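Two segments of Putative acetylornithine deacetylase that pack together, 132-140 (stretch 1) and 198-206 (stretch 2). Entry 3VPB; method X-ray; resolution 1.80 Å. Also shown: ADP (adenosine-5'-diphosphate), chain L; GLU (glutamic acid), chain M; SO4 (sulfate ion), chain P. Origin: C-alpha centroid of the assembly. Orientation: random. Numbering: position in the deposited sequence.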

# COMPACT_ATOMS: atom_id res chain seq x y z
N SER B 132 -13.33 4.37 9.90
CA SER B 132 -13.97 4.87 11.09
C SER B 132 -13.24 6.16 11.42
O SER B 132 -12.29 6.52 10.73
CB SER B 132 -13.81 3.83 12.21
OG SER B 132 -14.45 4.24 13.40
N TRP B 133 -13.70 6.85 12.46
CA TRP B 133 -13.10 8.10 12.96
C TRP B 133 -13.05 9.23 11.94
O TRP B 133 -12.23 10.14 12.07
CB TRP B 133 -11.72 7.87 13.57
CG TRP B 133 -11.70 6.90 14.72
CD1 TRP B 133 -12.67 6.74 15.69
CD2 TRP B 133 -10.64 5.99 15.05
NE1 TRP B 133 -12.26 5.77 16.59
CE2 TRP B 133 -11.03 5.31 16.23
CE3 TRP B 133 -9.41 5.69 14.47
CZ2 TRP B 133 -10.23 4.32 16.82
CZ3 TRP B 133 -8.61 4.71 15.07
CH2 TRP B 133 -9.03 4.05 16.23
N GLY B 134 -13.91 9.16 10.93
CA GLY B 134 -13.99 10.17 9.87
C GLY B 134 -12.96 9.98 8.76
O GLY B 134 -12.89 10.80 7.83
N ARG B 135 -12.17 8.91 8.85
CA ARG B 135 -11.03 8.72 7.96
C ARG B 135 -11.48 8.62 6.48
O ARG B 135 -12.35 7.79 6.16
CB ARG B 135 -10.26 7.44 8.37
CG ARG B 135 -8.82 7.41 7.93
CD ARG B 135 -8.02 6.36 8.71
NE ARG B 135 -8.73 5.08 8.72
CZ ARG B 135 -9.23 4.50 9.80
NH1 ARG B 135 -9.11 5.08 10.99
NH2 ARG B 135 -9.89 3.35 9.68
N LEU B 136 -10.90 9.47 5.63
CA LEU B 136 -11.20 9.60 4.18
C LEU B 136 -12.64 9.99 3.84
O LEU B 136 -13.07 9.80 2.68
CB LEU B 136 -10.85 8.32 3.42
CG LEU B 136 -9.50 7.68 3.71
CD1 LEU B 136 -9.33 6.39 2.88
CD2 LEU B 136 -8.43 8.69 3.37
N VAL B 137 -13.39 10.52 4.80
CA VAL B 137 -14.74 11.05 4.51
C VAL B 137 -14.50 12.45 3.95
O VAL B 137 -14.02 13.34 4.66
CB VAL B 137 -15.64 11.12 5.76
CG1 VAL B 137 -17.02 11.75 5.43
CG2 VAL B 137 -15.82 9.71 6.38
N SER B 138 -14.84 12.64 2.69
CA SER B 138 -14.39 13.83 1.97
C SER B 138 -15.58 14.64 1.52
O SER B 138 -16.54 14.10 0.98
CB SER B 138 -13.60 13.43 0.75
OG SER B 138 -12.42 12.77 1.12
N LEU B 139 -15.49 15.95 1.76
CA LEU B 139 -16.48 16.91 1.29
C LEU B 139 -16.02 17.37 -0.10
O LEU B 139 -14.87 17.87 -0.25
CB LEU B 139 -16.60 18.08 2.31
CG LEU B 139 -17.68 19.17 2.12
CD1 LEU B 139 -19.07 18.56 1.91
CD2 LEU B 139 -17.71 20.20 3.26
N ILE B 140 -16.86 17.17 -1.11
CA ILE B 140 -16.52 17.51 -2.49
C ILE B 140 -17.46 18.59 -3.02
O ILE B 140 -18.67 18.39 -3.18
CB ILE B 140 -16.49 16.29 -3.42
CG1 ILE B 140 -15.47 15.26 -2.87
CG2 ILE B 140 -16.09 16.70 -4.86
CD1 ILE B 140 -15.45 13.98 -3.59
PB ADP L . -17.08 7.04 10.09
O1B ADP L . -17.36 5.59 10.13
O2B ADP L . -17.46 7.83 11.33
O3B ADP L . -15.71 7.42 9.59
PA ADP L . -19.33 8.49 8.96
O1A ADP L . -20.08 8.16 7.67
O2A ADP L . -19.96 8.40 10.33
O3A ADP L . -18.00 7.59 8.88
O5' ADP L . -18.77 9.98 8.75
C5' ADP L . -18.03 10.70 9.74
C4' ADP L . -18.61 12.09 9.90
O4' ADP L . -18.67 12.72 8.62
C3' ADP L . -20.07 12.03 10.39
O3' ADP L . -20.13 12.05 11.82
C2' ADP L . -20.67 13.28 9.79
O2' ADP L . -20.36 14.42 10.60
C1' ADP L . -19.91 13.42 8.50
N9 ADP L . -20.67 12.81 7.38
C8 ADP L . -20.50 11.59 6.82
N7 ADP L . -21.35 11.45 5.80
C5 ADP L . -22.07 12.59 5.70
C6 ADP L . -23.16 13.09 4.86
N6 ADP L . -23.63 12.33 3.85
N1 ADP L . -23.61 14.37 5.06
C2 ADP L . -23.13 15.15 6.04
N3 ADP L . -22.15 14.72 6.87
C4 ADP L . -21.62 13.48 6.74
N GLU M . -15.95 6.57 17.44
CA GLU M . -16.88 7.58 18.01
C GLU M . -16.43 8.96 17.62
O GLU M . -17.30 9.85 17.50
CB GLU M . -16.94 7.47 19.55
CG GLU M . -18.04 8.30 20.18
CD GLU M . -18.09 8.17 21.70
OE1 GLU M . -17.01 8.11 22.34
OE2 GLU M . -19.23 8.16 22.24
OXT GLU M . -15.22 9.23 17.43
S SO4 P . -17.33 6.25 14.23
O1 SO4 P . -16.95 5.34 13.14
O2 SO4 P . -16.16 7.01 14.62
O3 SO4 P . -18.46 7.15 13.89
O4 SO4 P . -17.69 5.45 15.40
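Stretch 2, residues 198-206: EWRANVALG

Two hydrogen bonds fasten stretch 2 to stretch 1, both from side-chain donors to backbone carbonyls. Arg-200 NH1 reaches Gly-134 O at 2.9 Å, approaching with the edge of its guanidinium, and Trp-199 NE1 meets Val-137 O at 3.1 Å. The arginine is held in position by its own stretch: Glu-198 OE1 forms a salt bridge with Arg-200 NH2 at 2.7 Å, while Glu-198 OE2 accepts from Arg-200 NE at 2.9 Å. A long, multiply-donating side chain suits this place, since it serves the carboxylate and the carbonyl together.

Gly-134 O also accepts from Val-137 N at 3.1 Å, closing a type II turn from Gly-134 to Val-137 that overlaps the type I' turn from Ser-132 to Arg-135. Stretch 1 then becomes a strand at Ser-138. Stretch 2 is loop except for a 3-10 segment from Val-203 to Leu-205. The two run in opposite senses: Trp-133 lies nearest Ala-204 (CA to CA 5.8 Å), and Leu-139 nearest Trp-199 (CA to CA 7.7 Å).

Gly-134 suits its positive phi of 83°, and a CB there would clash with Leu-205 CD1. Asn-202 ND2 lies 3.3 Å from Gly-134 N, but both are donors, and each turns to the diphosphate: Gly-134 N to ADP O3B at 2.8 Å, Asn-202 ND2 to ADP O2B at 3.0 Å.

Apolar packing completes the contact. Leu-139 CB lies over one face of the Trp-199 ring, 3.8 Å from Trp-199 CD1, so the indole offers its face to an aliphatic group and its NH to a carbonyl. At the other end Ala-204, whose side chain is a single methyl, places its CB 3.6 Å from Trp-133 CD1, and Leu-205 CD1 approaches Trp-133 O at 3.4 Å. Together the stretches bury 408 Å².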

# COMPACT_ATOMS: atom_id res chain seq x y z
N GLU B 198 -13.75 21.87 11.14
CA GLU B 198 -14.13 20.51 10.81
C GLU B 198 -15.46 20.49 10.10
O GLU B 198 -16.29 21.40 10.26
CB GLU B 198 -14.26 19.64 12.07
CG GLU B 198 -13.14 18.67 12.34
CD GLU B 198 -12.76 17.75 11.15
OE1 GLU B 198 -11.57 17.33 11.08
OE2 GLU B 198 -13.61 17.47 10.29
N TRP B 199 -15.64 19.45 9.30
CA TRP B 199 -16.91 19.12 8.65
C TRP B 199 -17.43 17.79 9.20
O TRP B 199 -18.51 17.34 8.84
CB TRP B 199 -16.75 19.07 7.11
CG TRP B 199 -15.89 17.96 6.58
CD1 TRP B 199 -16.32 16.85 5.93
CD2 TRP B 199 -14.45 17.87 6.60
NE1 TRP B 199 -15.26 16.05 5.58
CE2 TRP B 199 -14.10 16.64 5.99
CE3 TRP B 199 -13.43 18.68 7.13
CZ2 TRP B 199 -12.76 16.21 5.85
CZ3 TRP B 199 -12.10 18.25 7.02
CH2 TRP B 199 -11.78 17.03 6.37
N ARG B 200 -16.66 17.18 10.10
CA ARG B 200 -17.00 15.87 10.61
C ARG B 200 -17.27 15.95 12.11
O ARG B 200 -16.64 16.71 12.80
CB ARG B 200 -15.88 14.87 10.31
CG ARG B 200 -15.64 14.72 8.80
CD ARG B 200 -14.33 14.05 8.53
NE ARG B 200 -13.21 14.89 8.97
CZ ARG B 200 -11.94 14.51 8.92
NH1 ARG B 200 -11.64 13.31 8.43
NH2 ARG B 200 -10.98 15.33 9.32
N ALA B 201 -18.19 15.13 12.60
CA ALA B 201 -18.63 15.25 13.99
C ALA B 201 -17.88 14.35 14.94
O ALA B 201 -18.06 14.46 16.16
CB ALA B 201 -20.17 14.96 14.08
N ASN B 202 -17.02 13.46 14.41
CA ASN B 202 -16.43 12.44 15.28
C ASN B 202 -15.75 12.98 16.55
O ASN B 202 -14.97 13.97 16.50
CB ASN B 202 -15.41 11.58 14.51
CG ASN B 202 -16.00 11.00 13.24
OD1 ASN B 202 -16.24 11.72 12.26
ND2 ASN B 202 -16.20 9.69 13.25
N VAL B 203 -16.02 12.33 17.68
CA VAL B 203 -15.33 12.66 18.94
C VAL B 203 -13.81 12.51 18.75
O VAL B 203 -13.04 13.33 19.26
CB VAL B 203 -15.83 11.82 20.13
CG1 VAL B 203 -15.05 12.13 21.38
CG2 VAL B 203 -17.28 12.10 20.39
N ALA B 204 -13.40 11.49 17.99
CA ALA B 204 -11.98 11.30 17.65
C ALA B 204 -11.34 12.49 16.95
O ALA B 204 -10.12 12.64 16.95
CB ALA B 204 -11.80 10.03 16.80
N LEU B 205 -12.17 13.32 16.31
CA LEU B 205 -11.70 14.50 15.59
C LEU B 205 -11.92 15.81 16.33
O LEU B 205 -11.67 16.87 15.77
CB LEU B 205 -12.35 14.56 14.20
CG LEU B 205 -11.86 13.48 13.23
CD1 LEU B 205 -12.79 13.45 12.02
CD2 LEU B 205 -10.39 13.74 12.80
N GLY B 206 -12.39 15.75 17.58
CA GLY B 206 -12.67 16.96 18.35
C GLY B 206 -14.17 17.24 18.57
O GLY B 206 -14.53 18.24 19.23